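Local coordinates for bromodomain protein, putative (Plasmodium falciparum 3D7, PDB 4PY6) that probably reads acetylated lysines through its bromodomain, one domain of a larger malaria-parasite protein, with a dihydropteridinone-type ligand bound in the domain's pocket, at residues 18-32 with 76-90. Sequence-based numbering, arbitrary orientation. Where two conformers were deposited one is given.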
ATOM      1  N   ARG A  18      12.683   3.789  28.583  1.00 43.02           N
ATOM      2  CA  ARG A  18      13.568   4.665  27.810  1.00 41.28           C
ATOM      3  C   ARG A  18      12.726   5.636  26.984  1.00 42.99           C
ATOM      4  O   ARG A  18      11.838   5.210  26.242  1.00 41.79           O
ATOM      5  CB  ARG A  18      14.506   3.847  26.903  1.00 40.35           C
ATOM      6  CG  ARG A  18      15.589   4.687  26.215  1.00 49.51           C
ATOM      7  CD  ARG A  18      16.162   4.009  24.980  1.00 55.23           C
ATOM      8  NE  ARG A  18      15.228   4.034  23.849  1.00 59.80           N
ATOM      9  CZ  ARG A  18      15.222   4.960  22.895  1.00 70.95           C
ATOM     10  NH1 ARG A  18      16.102   5.953  22.916  1.00 57.34           N
ATOM     11  NH2 ARG A  18      14.335   4.898  21.910  1.00 56.43           N
ATOM     12  N   LEU A  19      12.986   6.942  27.149  1.00 38.99           N
ATOM     13  CA  LEU A  19      12.258   7.992  26.444  1.00 37.56           C
ATOM     14  C   LEU A  19      12.692   8.070  24.986  1.00 38.30           C
ATOM     15  O   LEU A  19      13.865   8.322  24.695  1.00 37.56           O
ATOM     16  CB  LEU A  19      12.412   9.356  27.147  1.00 38.68           C
ATOM     17  CG  LEU A  19      11.768   9.487  28.529  1.00 45.03           C
ATOM     18  CD1 LEU A  19      12.466  10.546  29.350  1.00 46.50           C
ATOM     19  CD2 LEU A  19      10.276   9.781  28.426  1.00 47.77           C
ATOM     20  N   LEU A  20      11.743   7.806  24.074  1.00 32.88           N
ATOM     21  CA  LEU A  20      11.971   7.840  22.632  1.00 30.92           C
ATOM     22  C   LEU A  20      12.139   9.276  22.159  1.00 33.87           C
ATOM     23  O   LEU A  20      11.448  10.172  22.654  1.00 34.30           O
ATOM     24  CB  LEU A  20      10.786   7.194  21.893  1.00 30.29           C
ATOM     25  CG  LEU A  20      10.956   5.748  21.444  1.00 34.30           C
ATOM     26  CD1 LEU A  20      10.604   4.779  22.562  1.00 35.38           C
ATOM     27  CD2 LEU A  20      10.078   5.456  20.247  1.00 35.85           C
ATOM     28  N   LYS A  21      13.047   9.492  21.192  1.00 28.60           N
ATOM     29  CA  LYS A  21      13.283  10.807  20.585  1.00 27.81           C
ATOM     30  C   LYS A  21      12.078  11.117  19.694  1.00 29.54           C
ATOM     31  O   LYS A  21      11.385  10.186  19.272  1.00 28.44           O
ATOM     32  CB  LYS A  21      14.579  10.800  19.754  1.00 29.96           C
ATOM     33  CG  LYS A  21      15.848  10.572  20.572  1.00 44.99           C
ATOM     34  CD  LYS A  21      16.932   9.911  19.738  1.00 55.28           C
ATOM     35  CE  LYS A  21      18.196   9.661  20.521  1.00 67.52           C
ATOM     36  NZ  LYS A  21      19.239   9.007  19.683  1.00 76.74           N
ATOM     37  N   GLN A  22      11.809  12.410  19.425  1.00 25.53           N
ATOM     38  CA  GLN A  22      10.666  12.807  18.597  1.00 24.54           C
ATOM     39  C   GLN A  22      10.672  12.166  17.206  1.00 26.19           C
ATOM     40  O   GLN A  22       9.612  11.723  16.765  1.00 25.64           O
ATOM     41  CB  GLN A  22      10.481  14.335  18.549  1.00 26.55           C
ATOM     42  CG  GLN A  22       9.109  14.798  18.021  1.00 35.12           C
ATOM     43  CD  GLN A  22       7.906  14.335  18.825  1.00 50.05           C
ATOM     44  OE1 GLN A  22       7.947  14.174  20.052  1.00 42.00           O
ATOM     45  NE2 GLN A  22       6.787  14.148  18.144  1.00 45.12           N
ATOM     46  N   TRP A  23      11.856  12.045  16.554  1.00 21.56           N
ATOM     47  CA  TRP A  23      11.962  11.398  15.238  1.00 20.34           C
ATOM     48  C   TRP A  23      11.627   9.905  15.305  1.00 23.84           C
ATOM     49  O   TRP A  23      11.015   9.389  14.373  1.00 23.13           O
ATOM     50  CB  TRP A  23      13.312  11.665  14.541  1.00 18.71           C
ATOM     51  CG  TRP A  23      14.518  11.076  15.213  1.00 19.44           C
ATOM     52  CD1 TRP A  23      15.373  11.715  16.060  1.00 23.08           C
ATOM     53  CD2 TRP A  23      15.052   9.756  15.025  1.00 18.55           C
ATOM     54  NE1 TRP A  23      16.387  10.866  16.442  1.00 22.40           N
ATOM     55  CE2 TRP A  23      16.211   9.655  15.825  1.00 22.95           C
ATOM     56  CE3 TRP A  23      14.650   8.636  14.276  1.00 18.95           C
ATOM     57  CZ2 TRP A  23      16.973   8.481  15.897  1.00 22.03           C
ATOM     58  CZ3 TRP A  23      15.400   7.472  14.355  1.00 20.04           C
ATOM     59  CH2 TRP A  23      16.551   7.405  15.150  1.00 21.15           C
ATOM     60  N   GLU A  24      11.990   9.232  16.423  1.00 20.44           N
ATOM     61  CA  GLU A  24      11.703   7.813  16.675  1.00 19.82           C
ATOM     62  C   GLU A  24      10.191   7.592  16.858  1.00 24.82           C
ATOM     63  O   GLU A  24       9.676   6.551  16.445  1.00 24.50           O
ATOM     64  CB  GLU A  24      12.456   7.303  17.917  1.00 21.44           C
ATOM     65  CG  GLU A  24      13.967   7.238  17.770  1.00 31.11           C
ATOM     66  CD  GLU A  24      14.724   6.784  19.004  1.00 48.65           C
ATOM     67  OE1 GLU A  24      14.549   7.404  20.077  1.00 45.47           O
ATOM     68  OE2 GLU A  24      15.526   5.829  18.889  1.00 39.20           O
ATOM     69  N   LYS A  25       9.495   8.567  17.483  1.00 22.25           N
ATOM     70  CA  LYS A  25       8.048   8.547  17.726  1.00 22.74           C
ATOM     71  C   LYS A  25       7.249   8.671  16.421  1.00 26.73           C
ATOM     72  O   LYS A  25       6.191   8.048  16.299  1.00 26.45           O
ATOM     73  CB  LYS A  25       7.641   9.665  18.701  1.00 26.19           C
ATOM     74  CG  LYS A  25       7.920   9.347  20.161  1.00 39.91           C
ATOM     75  CD  LYS A  25       7.580  10.524  21.062  1.00 49.24           C
ATOM     76  CE  LYS A  25       7.850  10.223  22.514  1.00 59.94           C
ATOM     77  NZ  LYS A  25       7.651  11.422  23.369  1.00 70.20           N
ATOM     78  N   ILE A  26       7.749   9.485  15.458  1.00 23.31           N
ATOM     79  CA  ILE A  26       7.128   9.695  14.142  1.00 23.03           C
ATOM     80  C   ILE A  26       7.192   8.389  13.333  1.00 26.06           C
ATOM     81  O   ILE A  26       6.197   8.007  12.720  1.00 26.13           O
ATOM     82  CB  ILE A  26       7.735  10.917  13.374  1.00 26.21           C
ATOM     83  CG1 ILE A  26       7.584  12.227  14.185  1.00 27.28           C
ATOM     84  CG2 ILE A  26       7.106  11.076  11.972  1.00 27.04           C
ATOM     85  CD1 ILE A  26       8.648  13.306  13.893  1.00 34.05           C
ATOM     86  N   LEU A  27       8.344   7.691  13.370  1.00 21.59           N
ATOM     87  CA  LEU A  27       8.525   6.416  12.663  1.00 20.66           C
ATOM     88  C   LEU A  27       7.633   5.329  13.248  1.00 24.96           C
ATOM     89  O   LEU A  27       7.071   4.531  12.498  1.00 24.90           O
ATOM     90  CB  LEU A  27       9.995   5.952  12.688  1.00 19.95           C
ATOM     91  CG  LEU A  27      11.057   6.924  12.178  1.00 24.27           C
ATOM     92  CD1 LEU A  27      12.436   6.377  12.410  1.00 24.24           C
ATOM     93  CD2 LEU A  27      10.862   7.262  10.721  1.00 25.91           C
ATOM     94  N   ARG A  28       7.485   5.320  14.584  1.00 21.63           N
ATOM     95  CA  ARG A  28       6.680   4.356  15.327  1.00 21.71           C
ATOM     96  C   ARG A  28       5.176   4.521  15.103  1.00 26.15           C
ATOM     97  O   ARG A  28       4.514   3.541  14.771  1.00 26.03           O
ATOM     98  CB  ARG A  28       7.028   4.423  16.827  1.00 21.71           C
ATOM     99  CG  ARG A  28       6.281   3.424  17.714  1.00 29.18           C
ATOM    100  CD  ARG A  28       6.460   3.733  19.190  1.00 36.80           C
ATOM    101  NE  ARG A  28       5.829   4.998  19.575  1.00 43.12           N
ATOM    102  CZ  ARG A  28       5.934   5.557  20.776  1.00 58.72           C
ATOM    103  NH1 ARG A  28       6.648   4.970  21.731  1.00 47.62           N
ATOM    104  NH2 ARG A  28       5.329   6.708  21.034  1.00 45.76           N
ATOM    105  N   ASP A  29       4.645   5.739  15.302  1.00 23.21           N
ATOM    106  CA  ASP A  29       3.208   6.025  15.224  1.00 24.04           C
ATOM    107  C   ASP A  29       2.651   6.451  13.865  1.00 27.94           C
ATOM    108  O   ASP A  29       1.483   6.173  13.584  1.00 28.37           O
ATOM    109  CB  ASP A  29       2.805   7.037  16.313  1.00 26.75           C
ATOM    110  CG  ASP A  29       3.221   6.645  17.721  1.00 36.09           C
ATOM    111  OD1 ASP A  29       2.899   5.510  18.145  1.00 36.82           O
ATOM    112  OD2 ASP A  29       3.848   7.479  18.406  1.00 41.23           O
ATOM    113  N   ASN A  30       3.452   7.146  13.043  1.00 23.86           N
ATOM    114  CA  ASN A  30       2.983   7.653  11.751  1.00 23.92           C
ATOM    115  C   ASN A  30       3.418   6.835  10.526  1.00 26.76           C
ATOM    116  O   ASN A  30       2.840   7.006   9.448  1.00 26.79           O
ATOM    117  CB  ASN A  30       3.316   9.142  11.597  1.00 24.83           C
ATOM    118  CG  ASN A  30       2.836   9.999  12.747  1.00 47.15           C
ATOM    119  OD1 ASN A  30       3.589  10.323  13.668  1.00 41.10           O
ATOM    120  ND2 ASN A  30       1.566  10.372  12.731  1.00 41.07           N
ATOM    121  N   VAL A  31       4.419   5.946  10.682  1.00 21.84           N
ATOM    122  CA  VAL A  31       4.895   5.117   9.571  1.00 21.00           C
ATOM    123  C   VAL A  31       4.648   3.624   9.846  1.00 24.72           C
ATOM    124  O   VAL A  31       3.833   3.008   9.156  1.00 24.86           O
ATOM    125  CB  VAL A  31       6.359   5.428   9.124  1.00 23.97           C
ATOM    126  CG1 VAL A  31       6.727   4.659   7.857  1.00 23.53           C
ATOM    127  CG2 VAL A  31       6.577   6.927   8.911  1.00 23.94           C
ATOM    128  N   LEU A  32       5.333   3.064  10.861  1.00 20.91           N
ATOM    129  CA  LEU A  32       5.260   1.656  11.257  1.00 20.83           C
ATOM    130  C   LEU A  32       3.870   1.199  11.727  1.00 25.84           C
ATOM    131  O   LEU A  32       3.425   0.133  11.299  1.00 25.71           O
ATOM    132  CB  LEU A  32       6.352   1.337  12.308  1.00 20.43           C
ATOM    133  CG  LEU A  32       6.485  -0.104  12.831  1.00 25.21           C
ATOM    134  CD1 LEU A  32       7.016  -1.043  11.763  1.00 24.94           C
ATOM    135  CD2 LEU A  32       7.402  -0.150  14.029  1.00 27.63           C
ATOM    136  N   SER A  76      10.180  -2.761  15.675  1.00 21.81           N
ATOM    137  CA  SER A  76       9.477  -2.230  16.852  1.00 22.13           C
ATOM    138  C   SER A  76      10.389  -2.278  18.083  1.00 27.17           C
ATOM    139  O   SER A  76      10.352  -1.358  18.906  1.00 27.11           O
ATOM    140  CB  SER A  76       8.204  -3.026  17.121  1.00 25.78           C
ATOM    141  OG  SER A  76       7.246  -2.841  16.093  1.00 34.31           O
ATOM    142  N   ARG A  77      11.207  -3.355  18.182  1.00 24.25           N
ATOM    143  CA  ARG A  77      12.158  -3.577  19.269  0.50 24.78           C
ATOM    144  C   ARG A  77      13.347  -2.615  19.151  1.00 28.20           C
ATOM    145  O   ARG A  77      13.728  -2.002  20.148  1.00 28.21           O
ATOM    146  CB  ARG A  77      12.634  -5.039  19.255  0.50 25.56           C
ATOM    147  CG  ARG A  77      12.838  -5.643  20.634  0.50 36.85           C
ATOM    148  CD  ARG A  77      12.985  -7.152  20.561  0.50 46.00           C
ATOM    149  NE  ARG A  77      11.688  -7.831  20.500  0.50 52.58           N
ATOM    150  CZ  ARG A  77      11.438  -8.915  19.772  0.50 65.05           C
ATOM    151  NH1 ARG A  77      12.389  -9.454  19.019  0.50 51.73           N
ATOM    152  NH2 ARG A  77      10.231  -9.464  19.784  0.50 51.15           N
ATOM    153  N   ASN A  78      13.925  -2.483  17.929  1.00 24.06           N
ATOM    154  CA  ASN A  78      15.069  -1.613  17.621  1.00 23.52           C
ATOM    155  C   ASN A  78      14.756  -0.132  17.836  1.00 27.38           C
ATOM    156  O   ASN A  78      15.600   0.604  18.351  1.00 27.63           O
ATOM    157  CB  ASN A  78      15.566  -1.853  16.189  1.00 23.03           C
ATOM    158  CG  ASN A  78      16.274  -3.170  15.946  1.00 44.30           C
ATOM    159  OD1 ASN A  78      16.613  -3.924  16.866  1.00 42.62           O
ATOM    160  ND2 ASN A  78      16.516  -3.474  14.680  1.00 33.07           N
ATOM    161  N   LEU A  79      13.538   0.293  17.452  1.00 23.23           N
ATOM    162  CA  LEU A  79      13.031   1.660  17.593  1.00 22.93           C
ATOM    163  C   LEU A  79      12.828   2.006  19.079  1.00 27.52           C
ATOM    164  O   LEU A  79      13.035   3.154  19.480  1.00 27.34           O
ATOM    165  CB  LEU A  79      11.702   1.768  16.826  1.00 22.69           C
ATOM    166  CG  LEU A  79      11.342   3.069  16.104  1.00 27.27           C
ATOM    167  CD1 LEU A  79      12.473   3.577  15.208  1.00 27.03           C
ATOM    168  CD2 LEU A  79      10.117   2.860  15.246  1.00 29.47           C
ATOM    169  N   SER A  80      12.451   0.996  19.890  1.00 24.39           N
ATOM    170  CA  SER A  80      12.229   1.105  21.333  1.00 25.14           C
ATOM    171  C   SER A  80      13.553   1.149  22.111  1.00 28.92           C
ATOM    172  O   SER A  80      13.666   1.900  23.080  1.00 29.32           O
ATOM    173  CB  SER A  80      11.370  -0.061  21.817  1.00 29.63           C
ATOM    174  OG  SER A  80      11.149  -0.034  23.216  1.00 40.92           O
ATOM    175  N   ASP A  81      14.545   0.342  21.688  1.00 24.69           N
ATOM    176  CA  ASP A  81      15.857   0.235  22.335  1.00 24.96           C
ATOM    177  C   ASP A  81      16.864   1.320  21.943  1.00 28.15           C
ATOM    178  O   ASP A  81      17.887   1.471  22.615  1.00 28.96           O
ATOM    179  CB  ASP A  81      16.458  -1.167  22.113  1.00 26.84           C
ATOM    180  CG  ASP A  81      15.647  -2.304  22.705  1.00 36.82           C
ATOM    181  OD1 ASP A  81      15.021  -2.101  23.771  1.00 38.18           O
ATOM    182  OD2 ASP A  81      15.653  -3.404  22.115  1.00 42.67           O
ATOM    183  N   GLY A  82      16.571   2.054  20.873  1.00 23.08           N
ATOM    184  CA  GLY A  82      17.438   3.108  20.361  1.00 22.67           C
ATOM    185  C   GLY A  82      18.610   2.566  19.567  1.00 26.54           C
ATOM    186  O   GLY A  82      19.722   3.090  19.666  1.00 27.06           O
ATOM    187  N   ILE A  83      18.362   1.506  18.776  1.00 22.35           N
ATOM    188  CA  ILE A  83      19.352   0.836  17.926  1.00 22.13           C
ATOM    189  C   ILE A  83      19.732   1.726  16.733  1.00 25.44           C
ATOM    190  O   ILE A  83      20.911   1.808  16.384  1.00 25.35           O
ATOM    191  CB  ILE A  83      18.844  -0.587  17.520  1.00 24.89           C
ATOM    192  CG1 ILE A  83      18.728  -1.546  18.746  1.00 26.12           C
ATOM    193  CG2 ILE A  83      19.627  -1.225  16.354  1.00 25.33           C
ATOM    194  CD1 ILE A  83      20.064  -1.936  19.520  1.00 32.69           C
ATOM    195  N   TYR A  84      18.738   2.409  16.135  1.00 21.38           N
ATOM    196  CA  TYR A  84      18.948   3.306  15.000  1.00 20.86           C
ATOM    197  C   TYR A  84      19.585   4.621  15.440  1.00 25.05           C
ATOM    198  O   TYR A  84      19.091   5.277  16.362  1.00 24.57           O
ATOM    199  CB  TYR A  84      17.635   3.560  14.236  1.00 21.40           C
ATOM    200  CG  TYR A  84      16.893   2.301  13.837  1.00 22.86           C
ATOM    201  CD1 TYR A  84      17.446   1.399  12.932  1.00 24.86           C
ATOM    202  CD2 TYR A  84      15.628   2.024  14.344  1.00 23.37           C
ATOM    203  CE1 TYR A  84      16.764   0.246  12.552  1.00 25.44           C
ATOM    204  CE2 TYR A  84      14.932   0.878  13.963  1.00 24.04           C
ATOM    205  CZ  TYR A  84      15.507  -0.012  13.070  1.00 31.33           C
ATOM    206  OH  TYR A  84      14.837  -1.149  12.695  1.00 32.37           O
ATOM    207  N   LYS A  85      20.698   4.985  14.788  1.00 22.44           N
ATOM    208  CA  LYS A  85      21.442   6.215  15.063  1.00 23.35           C
ATOM    209  C   LYS A  85      20.956   7.349  14.171  1.00 27.36           C
ATOM    210  O   LYS A  85      21.096   8.520  14.524  1.00 27.54           O
ATOM    211  CB  LYS A  85      22.956   5.983  14.899  1.00 26.88           C
ATOM    212  CG  LYS A  85      23.701   5.786  16.221  1.00 41.41           C
ATOM    213  CD  LYS A  85      23.419   4.432  16.884  1.00 49.78           C
ATOM    214  CE  LYS A  85      23.687   4.477  18.367  1.00 60.87           C
ATOM    215  NZ  LYS A  85      22.803   3.543  19.111  1.00 69.10           N
ATOM    216  N   GLU A  86      20.370   6.988  13.022  1.00 23.59           N
ATOM    217  CA  GLU A  86      19.808   7.898  12.029  1.00 23.26           C
ATOM    218  C   GLU A  86      18.442   7.359  11.580  1.00 25.64           C
ATOM    219  O   GLU A  86      18.279   6.138  11.521  1.00 24.43           O
ATOM    220  CB  GLU A  86      20.744   8.014  10.810  1.00 25.26           C
ATOM    221  CG  GLU A  86      21.944   8.919  11.027  1.00 37.80           C
ATOM    222  CD  GLU A  86      22.676   9.310   9.759  1.00 60.41           C
ATOM    223  OE1 GLU A  86      23.408   8.460   9.205  1.00 57.03           O
ATOM    224  OE2 GLU A  86      22.527  10.476   9.327  1.00 54.18           O
ATOM    225  N   PRO A  87      17.463   8.227  11.216  1.00 22.21           N
ATOM    226  CA  PRO A  87      16.159   7.714  10.743  1.00 21.40           C
ATOM    227  C   PRO A  87      16.232   6.828   9.495  1.00 24.75           C
ATOM    228  O   PRO A  87      15.363   5.981   9.313  1.00 23.79           O
ATOM    229  CB  PRO A  87      15.356   8.987  10.464  1.00 23.51           C
ATOM    230  CG  PRO A  87      16.033  10.062  11.242  1.00 28.46           C
ATOM    231  CD  PRO A  87      17.481   9.705  11.231  1.00 24.36           C
ATOM    232  N   ILE A  88      17.271   7.015   8.650  1.00 21.74           N
ATOM    233  CA  ILE A  88      17.517   6.247   7.422  1.00 21.38           C
ATOM    234  C   ILE A  88      17.805   4.758   7.699  1.00 24.76           C
ATOM    235  O   ILE A  88      17.557   3.920   6.829  1.00 24.35           O
ATOM    236  CB  ILE A  88      18.625   6.920   6.556  1.00 25.24           C
ATOM    237  CG1 ILE A  88      18.515   6.542   5.060  1.00 25.75           C
ATOM    238  CG2 ILE A  88      20.032   6.647   7.108  1.00 26.42           C
ATOM    239  CD1 ILE A  88      17.454   7.304   4.259  1.00 32.18           C
ATOM    240  N   ASP A  89      18.342   4.440   8.899  1.00 21.06           N
ATOM    241  CA  ASP A  89      18.649   3.072   9.324  1.00 20.51           C
ATOM    242  C   ASP A  89      17.351   2.266   9.478  1.00 23.52           C
ATOM    243  O   ASP A  89      17.347   1.064   9.221  1.00 23.56           O
ATOM    244  CB  ASP A  89      19.472   3.071  10.624  1.00 22.60           C
ATOM    245  CG  ASP A  89      20.817   3.778  10.552  1.00 33.28           C
ATOM    246  OD1 ASP A  89      21.462   3.729   9.479  1.00 34.14           O
ATOM    247  OD2 ASP A  89      21.249   4.334  11.584  1.00 40.14           O
ATOM    248  N   PHE A  90      16.248   2.951   9.857  1.00 19.48           N
ATOM    249  CA  PHE A  90      14.901   2.387   9.982  1.00 18.84           C
ATOM    250  C   PHE A  90      14.349   2.159   8.569  1.00 22.62           C
ATOM    251  O   PHE A  90      13.740   1.119   8.317  1.00 22.49           O
ATOM    252  CB  PHE A  90      13.997   3.343  10.793  1.00 20.44           C
ATOM    253  CG  PHE A  90      12.501   3.210  10.594  1.00 21.66           C
ATOM    254  CD1 PHE A  90      11.850   3.924   9.592  1.00 24.61           C
ATOM    255  CD2 PHE A  90      11.738   2.416  11.441  1.00 23.41           C
ATOM    256  CE1 PHE A  90      10.469   3.809   9.413  1.00 25.52           C
ATOM    257  CE2 PHE A  90      10.354   2.310  11.266  1.00 26.29           C
ATOM    258  CZ  PHE A  90       9.729   3.010  10.255  1.00 24.56           C
TER
HETATM  259  O   HOH W   1      16.040   3.532  17.279  1.00 22.01           O
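In the left-handed four-helix bundle of the bromodomain, the first helix, 22-32, packs against the C-terminal end of helix 72-81, the loop 82-86 that follows it and the start of helix 87-104. The axes of segments 22-32 and 76-81 run nearly antiparallel (157°), and Leu79 enters as a knob among Glu24, Leu27, Arg28 and Leu32, its CD1 4.0 Å from Leu27 CD1. Leu27 also covers one face of the Phe90 ring: its CB lies 3.8 Å from the ring centroid and 9° off the normal, a CH-pi contact, while Val31 CG1 and Leu32 CB sit at the ring edge. A chi1 of 66° turns the Trp23 indole so that Pro87 CG lies against one face (3.6 Å from CE3) and Glu24 CG against the other; Phe140 adds an edge-to-face neighbour. Just before the helix, Arg18 NE donates to Ser80 O at 2.8 Å, near the guanidinium plane, and NH2 makes a salt-bridging hydrogen bond to Glu24 OE1 (3.1 Å). That oxygen also takes Lys21 N (2.8 Å) on its anti lone pair, whereas OE2 accepts from a water that also joins Asn78 O and Tyr84 N. Through Arg18 and the water, Glu24 links the start of its own helix to the end of helix 72-81 and the loop after it, and its two donors and the water would probably stabilise a buried carboxylate as the anion.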